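Local structure of ribokinase (Cryptococcus neoformans var. grubii serotype A, 6CW5) at residues R182-E196 against Y236-G248. The protein probably phosphorylates D-ribose at O-5, using ATP and a divalent cation such as magnesium to give D-ribose 5-phosphate. Sequence-based numbering, arbitrary orientation.
Sequences REFPWKHLSWLIVNE and YFSKNVGIICTLG
Trp186 and Phe237 meet ahead of the paired strands: Phe237 CE1 lies over one face of the indole, 3.5 Å from Trp186 CE3, with the Phe237 ring plane turned 46° from the five-membered ring. Phe184 CD2 covers the opposite indole face, and Leu189 CD2 fills in at the edge. Phe237 CZ also comes to 3.9 Å from Leu192 CD2, its ring swung out by a chi1 of -159°, which sets CG opposite the backbone N. Further out, the aliphatic part of Arg182 runs alongside Tyr236 and places CD over the phenol face, 3.9 Å from the ring centroid, a CH-pi contact; the Arg182 guanidinium is held by a hydrogen bond from NH1 to Ala205 O. Strands 191-195 and 242-246 then run parallel as neighbours in the central sheet of the PfkB-family alpha/beta fold, with Leu192 N donating almost straight to Gly242 O at 2.8 Å. The Trp191 indole comes obliquely against Gly242, CE3 3.4 Å from Gly242 C, and its CZ3 touches Ile244 CD1; Phe287 of helix 279-292 meets this indole edge-to-face. At the C-terminal strand ends, where Asn195 and Thr246 belong to the ADP site, Thr246 OG1 sits 3.4 Å from Asn195 CB, while Asn195 OD1 turns away to cap Glu198 N of helix 196-205.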
ATOM      1  N   ARG A 182      11.909   4.337 -10.709  1.00 16.78           N
ATOM      2  CA  ARG A 182      12.258   5.754 -10.682  1.00 18.37           C
ATOM      3  C   ARG A 182      11.558   6.520  -9.575  1.00 21.60           C
ATOM      4  O   ARG A 182      12.061   7.575  -9.152  1.00 20.63           O
ATOM      5  CB  ARG A 182      11.930   6.418 -12.023  1.00 17.93           C
ATOM      6  CG  ARG A 182      12.811   5.943 -13.151  1.00 17.76           C
ATOM      7  CD  ARG A 182      12.516   6.720 -14.445  1.00 21.00           C
ATOM      8  NE  ARG A 182      11.244   6.358 -15.072  1.00 19.79           N
ATOM      9  CZ  ARG A 182      11.131   5.461 -16.049  1.00 20.56           C
ATOM     10  NH1 ARG A 182      12.204   4.799 -16.490  1.00 19.43           N
ATOM     11  NH2 ARG A 182       9.945   5.212 -16.576  1.00 19.95           N
ATOM     12  N   GLU A 183      10.438   6.010  -9.072  1.00 17.96           N
ATOM     13  CA  GLU A 183       9.677   6.722  -8.044  1.00 17.55           C
ATOM     14  C   GLU A 183       9.875   6.127  -6.661  1.00 22.31           C
ATOM     15  O   GLU A 183       9.299   6.634  -5.694  1.00 22.04           O
ATOM     16  CB  GLU A 183       8.184   6.695  -8.409  1.00 19.72           C
ATOM     17  CG  GLU A 183       7.896   7.584  -9.633  1.00 24.30           C
ATOM     18  CD  GLU A 183       6.666   7.164 -10.407  1.00 43.52           C
ATOM     19  OE1 GLU A 183       5.726   6.632  -9.779  1.00 44.31           O
ATOM     20  OE2 GLU A 183       6.660   7.360 -11.648  1.00 44.54           O
ATOM     21  N   PHE A 184      10.643   5.048  -6.571  1.00 17.78           N
ATOM     22  CA  PHE A 184      10.850   4.344  -5.314  1.00 17.56           C
ATOM     23  C   PHE A 184      11.601   5.223  -4.314  1.00 19.63           C
ATOM     24  O   PHE A 184      12.498   5.994  -4.696  1.00 20.51           O
ATOM     25  CB  PHE A 184      11.606   3.053  -5.626  1.00 16.76           C
ATOM     26  CG  PHE A 184      11.587   2.030  -4.529  1.00 19.54           C
ATOM     27  CD1 PHE A 184      10.565   1.081  -4.462  1.00 19.97           C
ATOM     28  CD2 PHE A 184      12.623   1.977  -3.611  1.00 14.33           C
ATOM     29  CE1 PHE A 184      10.555   0.115  -3.467  1.00 20.05           C
ATOM     30  CE2 PHE A 184      12.637   0.992  -2.609  1.00 19.34           C
ATOM     31  CZ  PHE A 184      11.597   0.072  -2.538  1.00 19.31           C
ATOM     32  N   PRO A 185      11.229   5.176  -3.017  1.00 18.89           N
ATOM     33  CA  PRO A 185      11.852   6.061  -2.013  1.00 17.27           C
ATOM     34  C   PRO A 185      13.204   5.521  -1.556  1.00 22.07           C
ATOM     35  O   PRO A 185      13.383   5.076  -0.433  1.00 20.04           O
ATOM     36  CB  PRO A 185      10.808   6.070  -0.891  1.00 20.01           C
ATOM     37  CG  PRO A 185      10.234   4.671  -0.957  1.00 17.32           C
ATOM     38  CD  PRO A 185      10.126   4.374  -2.448  1.00 16.92           C
ATOM     39  N   TRP A 186      14.177   5.537  -2.476  1.00 16.79           N
ATOM     40  CA  TRP A 186      15.511   5.022  -2.183  1.00 20.55           C
ATOM     41  C   TRP A 186      16.132   5.677  -0.962  1.00 21.06           C
ATOM     42  O   TRP A 186      16.974   5.060  -0.301  1.00 22.36           O
ATOM     43  CB  TRP A 186      16.424   5.243  -3.389  1.00 18.30           C
ATOM     44  CG  TRP A 186      15.883   4.507  -4.591  1.00 17.16           C
ATOM     45  CD1 TRP A 186      15.316   5.068  -5.699  1.00 17.48           C
ATOM     46  CD2 TRP A 186      15.829   3.087  -4.779  1.00 17.99           C
ATOM     47  NE1 TRP A 186      14.922   4.081  -6.570  1.00 16.41           N
ATOM     48  CE2 TRP A 186      15.229   2.857  -6.038  1.00 16.08           C
ATOM     49  CE3 TRP A 186      16.240   1.983  -4.016  1.00 19.77           C
ATOM     50  CZ2 TRP A 186      15.020   1.563  -6.558  1.00 16.10           C
ATOM     51  CZ3 TRP A 186      16.042   0.699  -4.535  1.00 19.23           C
ATOM     52  CH2 TRP A 186      15.429   0.503  -5.794  1.00 20.77           C
ATOM     53  N   LYS A 187      15.775   6.928  -0.672  1.00 21.31           N
ATOM     54  CA  LYS A 187      16.421   7.584   0.460  1.00 24.87           C
ATOM     55  C   LYS A 187      16.172   6.861   1.774  1.00 24.53           C
ATOM     56  O   LYS A 187      16.951   7.053   2.711  1.00 25.72           O
ATOM     57  CB  LYS A 187      15.970   9.041   0.586  1.00 24.17           C
ATOM     58  CG  LYS A 187      14.487   9.211   0.840  1.00 21.64           C
ATOM     59  CD  LYS A 187      14.095  10.664   0.905  1.00 29.52           C
ATOM     60  CE  LYS A 187      12.591  10.808   1.027  1.00 38.09           C
ATOM     61  NZ  LYS A 187      12.200  12.240   1.103  1.00 44.56           N
ATOM     62  N   HIS A 188      15.110   6.047   1.880  1.00 19.85           N
ATOM     63  CA  HIS A 188      14.801   5.328   3.121  1.00 22.62           C
ATOM     64  C   HIS A 188      15.517   3.999   3.238  1.00 23.75           C
ATOM     65  O   HIS A 188      15.465   3.369   4.302  1.00 25.51           O
ATOM     66  CB  HIS A 188      13.284   5.058   3.225  1.00 20.43           C
ATOM     67  CG  HIS A 188      12.474   6.306   3.341  1.00 24.82           C
ATOM     68  ND1 HIS A 188      12.843   7.346   4.168  1.00 25.45           N
ATOM     69  CD2 HIS A 188      11.325   6.693   2.734  1.00 23.58           C
ATOM     70  CE1 HIS A 188      11.951   8.317   4.071  1.00 25.93           C
ATOM     71  NE2 HIS A 188      11.019   7.942   3.213  1.00 29.01           N
ATOM     72  N   LEU A 189      16.181   3.558   2.183  1.00 19.09           N
ATOM     73  CA  LEU A 189      16.691   2.197   2.101  1.00 18.13           C
ATOM     74  C   LEU A 189      18.145   2.137   2.547  1.00 27.09           C
ATOM     75  O   LEU A 189      18.982   2.898   2.050  1.00 22.68           O
ATOM     76  CB  LEU A 189      16.578   1.687   0.666  1.00 20.48           C
ATOM     77  CG  LEU A 189      17.028   0.260   0.503  1.00 21.82           C
ATOM     78  CD1 LEU A 189      16.059  -0.658   1.247  1.00 19.41           C
ATOM     79  CD2 LEU A 189      17.033  -0.050  -1.011  1.00 19.92           C
ATOM     80  N   SER A 190      18.454   1.212   3.460  1.00 20.65           N
ATOM     81  CA  SER A 190      19.853   1.091   3.879  1.00 21.68           C
ATOM     82  C   SER A 190      20.668   0.245   2.912  1.00 25.71           C
ATOM     83  O   SER A 190      21.832   0.570   2.642  1.00 20.93           O
ATOM     84  CB  SER A 190      19.963   0.479   5.278  1.00 26.74           C
ATOM     85  OG  SER A 190      19.062   1.096   6.197  1.00 24.89           O
ATOM     86  N   TRP A 191      20.100  -0.873   2.442  1.00 25.14           N
ATOM     87  CA  TRP A 191      20.827  -1.823   1.602  1.00 21.09           C
ATOM     88  C   TRP A 191      19.964  -2.311   0.455  1.00 21.64           C
ATOM     89  O   TRP A 191      18.823  -2.727   0.667  1.00 19.75           O
ATOM     90  CB  TRP A 191      21.286  -3.045   2.397  1.00 18.56           C
ATOM     91  CG  TRP A 191      22.426  -2.761   3.322  1.00 20.69           C
ATOM     92  CD1 TRP A 191      22.371  -2.516   4.662  1.00 25.49           C
ATOM     93  CD2 TRP A 191      23.804  -2.709   2.953  1.00 22.66           C
ATOM     94  NE1 TRP A 191      23.652  -2.318   5.155  1.00 23.74           N
ATOM     95  CE2 TRP A 191      24.543  -2.429   4.116  1.00 24.78           C
ATOM     96  CE3 TRP A 191      24.482  -2.876   1.737  1.00 23.64           C
ATOM     97  CZ2 TRP A 191      25.934  -2.317   4.109  1.00 29.75           C
ATOM     98  CZ3 TRP A 191      25.865  -2.774   1.728  1.00 26.07           C
ATOM     99  CH2 TRP A 191      26.573  -2.488   2.911  1.00 28.11           C
ATOM    100  N   LEU A 192      20.525  -2.293  -0.749  1.00 19.60           N
ATOM    101  CA  LEU A 192      19.915  -2.933  -1.910  1.00 18.20           C
ATOM    102  C   LEU A 192      20.693  -4.208  -2.206  1.00 22.98           C
ATOM    103  O   LEU A 192      21.919  -4.166  -2.324  1.00 22.62           O
ATOM    104  CB  LEU A 192      19.958  -1.995  -3.125  1.00 17.02           C
ATOM    105  CG  LEU A 192      19.629  -2.600  -4.501  1.00 20.73           C
ATOM    106  CD1 LEU A 192      18.105  -2.873  -4.596  1.00 17.69           C
ATOM    107  CD2 LEU A 192      20.066  -1.647  -5.621  1.00 19.53           C
ATOM    108  N   ILE A 193      19.986  -5.330  -2.361  1.00 22.17           N
ATOM    109  CA  ILE A 193      20.599  -6.596  -2.756  1.00 23.58           C
ATOM    110  C   ILE A 193      20.057  -6.970  -4.128  1.00 21.47           C
ATOM    111  O   ILE A 193      18.846  -7.179  -4.288  1.00 20.18           O
ATOM    112  CB  ILE A 193      20.322  -7.724  -1.753  1.00 22.39           C
ATOM    113  CG1 ILE A 193      20.773  -7.340  -0.356  1.00 27.88           C
ATOM    114  CG2 ILE A 193      21.091  -8.990  -2.185  1.00 25.65           C
ATOM    115  CD1 ILE A 193      20.617  -8.509   0.640  1.00 32.40           C
ATOM    116  N   VAL A 194      20.954  -7.083  -5.106  1.00 18.91           N
ATOM    117  CA  VAL A 194      20.609  -7.448  -6.482  1.00 16.83           C
ATOM    118  C   VAL A 194      21.623  -8.453  -7.005  1.00 19.49           C
ATOM    119  O   VAL A 194      22.728  -8.570  -6.479  1.00 24.90           O
ATOM    120  CB  VAL A 194      20.604  -6.216  -7.421  1.00 19.65           C
ATOM    121  CG1 VAL A 194      19.379  -5.341  -7.126  1.00 21.54           C
ATOM    122  CG2 VAL A 194      21.928  -5.388  -7.278  1.00 18.92           C
ATOM    123  N   ASN A 195      21.249  -9.172  -8.086  1.00 17.72           N
ATOM    124  CA  ASN A 195      22.229  -9.850  -8.925  1.00 21.28           C
ATOM    125  C   ASN A 195      22.558  -8.941 -10.106  1.00 22.06           C
ATOM    126  O   ASN A 195      21.989  -7.859 -10.247  1.00 21.23           O
ATOM    127  CB  ASN A 195      21.715 -11.234  -9.368  1.00 25.21           C
ATOM    128  CG  ASN A 195      20.402 -11.159 -10.156  1.00 26.78           C
ATOM    129  OD1 ASN A 195      20.216 -10.264 -10.971  1.00 24.61           O
ATOM    130  ND2 ASN A 195      19.485 -12.098  -9.903  1.00 24.96           N
ATOM    131  N   GLU A 196      23.504  -9.359 -10.971  1.00 19.41           N
ATOM    132  CA  GLU A 196      23.958  -8.415 -11.991  1.00 22.41           C
ATOM    133  C   GLU A 196      22.845  -8.042 -12.969  1.00 26.54           C
ATOM    134  O   GLU A 196      22.827  -6.920 -13.485  1.00 25.15           O
ATOM    135  CB  GLU A 196      25.165  -8.965 -12.756  1.00 28.00           C
ATOM    136  CG  GLU A 196      24.846 -10.143 -13.654  1.00 27.90           C
ATOM    137  CD  GLU A 196      24.823 -11.488 -12.940  1.00 42.27           C
ATOM    138  OE1 GLU A 196      24.768 -11.534 -11.691  1.00 32.89           O
ATOM    139  OE2 GLU A 196      24.867 -12.518 -13.655  1.00 42.07           O
ATOM    140  N   TYR A 236      18.099   9.417  -9.853  1.00 21.35           N
ATOM    141  CA  TYR A 236      16.891   8.672  -9.500  1.00 19.94           C
ATOM    142  C   TYR A 236      17.088   7.818  -8.264  1.00 24.98           C
ATOM    143  O   TYR A 236      16.099   7.383  -7.653  1.00 24.16           O
ATOM    144  CB  TYR A 236      16.437   7.752 -10.645  1.00 20.15           C
ATOM    145  CG  TYR A 236      15.815   8.431 -11.843  1.00 24.37           C
ATOM    146  CD1 TYR A 236      14.561   9.025 -11.760  1.00 23.70           C
ATOM    147  CD2 TYR A 236      16.468   8.446 -13.077  1.00 22.97           C
ATOM    148  CE1 TYR A 236      13.986   9.648 -12.868  1.00 24.67           C
ATOM    149  CE2 TYR A 236      15.896   9.069 -14.193  1.00 25.24           C
ATOM    150  CZ  TYR A 236      14.660   9.657 -14.078  1.00 26.45           C
ATOM    151  OH  TYR A 236      14.090  10.269 -15.166  1.00 27.65           O
ATOM    152  N   PHE A 237      18.339   7.569  -7.884  1.00 24.02           N
ATOM    153  CA  PHE A 237      18.662   6.654  -6.798  1.00 19.14           C
ATOM    154  C   PHE A 237      18.848   7.500  -5.539  1.00 22.62           C
ATOM    155  O   PHE A 237      18.272   8.586  -5.433  1.00 28.23           O
ATOM    156  CB  PHE A 237      19.926   5.857  -7.172  1.00 18.42           C
ATOM    157  CG  PHE A 237      20.111   4.556  -6.406  1.00 20.57           C
ATOM    158  CD1 PHE A 237      19.105   3.592  -6.376  1.00 19.87           C
ATOM    159  CD2 PHE A 237      21.311   4.307  -5.745  1.00 18.74           C
ATOM    160  CE1 PHE A 237      19.293   2.390  -5.702  1.00 18.86           C
ATOM    161  CE2 PHE A 237      21.502   3.128  -5.039  1.00 21.79           C
ATOM    162  CZ  PHE A 237      20.491   2.170  -5.007  1.00 19.18           C
ATOM    163  N   SER A 238      19.627   7.024  -4.578  1.00 19.72           N
ATOM    164  CA  SER A 238      19.997   7.842  -3.431  1.00 18.61           C
ATOM    165  C   SER A 238      21.426   7.509  -3.034  1.00 21.29           C
ATOM    166  O   SER A 238      21.809   6.342  -3.054  1.00 19.95           O
ATOM    167  CB  SER A 238      19.071   7.566  -2.236  1.00 20.45           C
ATOM    168  OG  SER A 238      19.556   8.165  -1.047  1.00 25.65           O
ATOM    169  N   LYS A 239      22.191   8.526  -2.620  1.00 21.59           N
ATOM    170  CA  LYS A 239      23.579   8.283  -2.209  1.00 21.21           C
ATOM    171  C   LYS A 239      23.678   7.584  -0.860  1.00 29.21           C
ATOM    172  O   LYS A 239      24.776   7.208  -0.448  1.00 30.32           O
ATOM    173  CB  LYS A 239      24.336   9.606  -2.193  1.00 25.15           C
ATOM    174  CG  LYS A 239      24.592  10.120  -3.627  1.00 24.01           C
ATOM    175  CD  LYS A 239      25.438  11.392  -3.653  1.00 32.52           C
ATOM    176  CE  LYS A 239      25.679  11.871  -5.106  1.00 32.90           C
ATOM    177  NZ  LYS A 239      26.298  13.266  -5.086  1.00 32.67           N
ATOM    178  N   ASN A 240      22.566   7.384  -0.168  1.00 23.81           N
ATOM    179  CA  ASN A 240      22.633   6.787   1.157  1.00 26.47           C
ATOM    180  C   ASN A 240      22.527   5.259   1.134  1.00 22.27           C
ATOM    181  O   ASN A 240      22.678   4.643   2.189  1.00 25.90           O
ATOM    182  CB  ASN A 240      21.547   7.415   2.017  1.00 37.28           C
ATOM    183  CG  ASN A 240      21.796   8.902   2.208  1.00 41.94           C
ATOM    184  OD1 ASN A 240      22.940   9.312   2.384  1.00 54.64           O
ATOM    185  ND2 ASN A 240      20.755   9.711   2.117  1.00 49.68           N
ATOM    186  N   VAL A 241      22.337   4.657  -0.033  1.00 24.38           N
ATOM    187  CA  VAL A 241      22.034   3.229  -0.163  1.00 21.55           C
ATOM    188  C   VAL A 241      23.325   2.440  -0.368  1.00 21.91           C
ATOM    189  O   VAL A 241      24.084   2.724  -1.301  1.00 23.10           O
ATOM    190  CB  VAL A 241      21.065   2.977  -1.328  1.00 21.05           C
ATOM    191  CG1 VAL A 241      20.660   1.478  -1.375  1.00 17.83           C
ATOM    192  CG2 VAL A 241      19.814   3.862  -1.221  1.00 21.80           C
ATOM    193  N   GLY A 242      23.584   1.454   0.510  1.00 19.64           N
ATOM    194  CA  GLY A 242      24.634   0.486   0.230  1.00 18.92           C
ATOM    195  C   GLY A 242      24.137  -0.558  -0.762  1.00 23.58           C
ATOM    196  O   GLY A 242      22.940  -0.823  -0.868  1.00 23.49           O
ATOM    197  N   ILE A 243      25.060  -1.141  -1.526  1.00 20.61           N
ATOM    198  CA  ILE A 243      24.686  -2.086  -2.581  1.00 19.72           C
ATOM    199  C   ILE A 243      25.493  -3.375  -2.438  1.00 19.23           C
ATOM    200  O   ILE A 243      26.723  -3.338  -2.319  1.00 21.56           O
ATOM    201  CB  ILE A 243      24.891  -1.491  -3.990  1.00 24.76           C
ATOM    202  CG1 ILE A 243      23.975  -0.272  -4.192  1.00 28.70           C
ATOM    203  CG2 ILE A 243      24.621  -2.559  -5.067  1.00 23.21           C
ATOM    204  CD1 ILE A 243      24.468   0.745  -5.240  1.00 26.18           C
ATOM    205  N   ILE A 244      24.790  -4.508  -2.455  1.00 23.67           N
ATOM    206  CA  ILE A 244      25.392  -5.832  -2.598  1.00 25.08           C
ATOM    207  C   ILE A 244      24.950  -6.337  -3.961  1.00 22.04           C
ATOM    208  O   ILE A 244      23.746  -6.403  -4.226  1.00 23.35           O
ATOM    209  CB  ILE A 244      24.910  -6.811  -1.514  1.00 31.00           C
ATOM    210  CG1 ILE A 244      25.208  -6.312  -0.090  1.00 28.72           C
ATOM    211  CG2 ILE A 244      25.546  -8.183  -1.743  1.00 33.99           C
ATOM    212  CD1 ILE A 244      26.652  -6.120   0.210  1.00 26.83           C
ATOM    213  N   CYS A 245      25.895  -6.658  -4.836  1.00 25.47           N
ATOM    214  CA  CYS A 245      25.556  -7.235  -6.138  1.00 24.73           C
ATOM    215  C   CYS A 245      26.137  -8.644  -6.208  1.00 23.40           C
ATOM    216  O   CYS A 245      27.362  -8.813  -6.242  1.00 28.31           O
ATOM    217  CB  CYS A 245      26.075  -6.368  -7.295  1.00 22.29           C
ATOM    218  SG  CYS A 245      25.549  -7.027  -8.901  1.00 24.97           S
ATOM    219  N   THR A 246      25.271  -9.656  -6.207  1.00 26.07           N
ATOM    220  CA  THR A 246      25.745 -11.021  -6.358  1.00 25.98           C
ATOM    221  C   THR A 246      26.062 -11.273  -7.827  1.00 35.06           C
ATOM    222  O   THR A 246      25.366 -10.780  -8.720  1.00 29.25           O
ATOM    223  CB  THR A 246      24.709 -12.024  -5.836  1.00 31.62           C
ATOM    224  OG1 THR A 246      23.500 -11.907  -6.589  1.00 30.79           O
ATOM    225  CG2 THR A 246      24.378 -11.710  -4.383  1.00 31.47           C
ATOM    226  N   LEU A 247      27.159 -11.986  -8.078  1.00 28.64           N
ATOM    227  CA  LEU A 247      27.561 -12.339  -9.431  1.00 28.94           C
ATOM    228  C   LEU A 247      27.602 -13.853  -9.603  1.00 33.83           C
ATOM    229  O   LEU A 247      28.460 -14.371 -10.312  1.00 41.25           O
ATOM    230  CB  LEU A 247      28.919 -11.728  -9.787  1.00 27.23           C
ATOM    231  CG  LEU A 247      29.182 -10.233  -9.507  1.00 30.74           C
ATOM    232  CD1 LEU A 247      30.668  -9.862  -9.734  1.00 30.25           C
ATOM    233  CD2 LEU A 247      28.258  -9.329 -10.333  1.00 29.53           C
ATOM    234  N   GLY A 248      26.691 -14.572  -8.947  1.00 47.72           N
ATOM    235  CA  GLY A 248      26.632 -16.025  -9.098  1.00 48.43           C
ATOM    236  C   GLY A 248      27.910 -16.695  -8.607  1.00 54.53           C
ATOM    237  O   GLY A 248      28.478 -16.340  -7.566  1.00 57.82           O
TER
HETATM  238  O   HOH W   1      23.485   2.190   3.997  1.00 44.64           O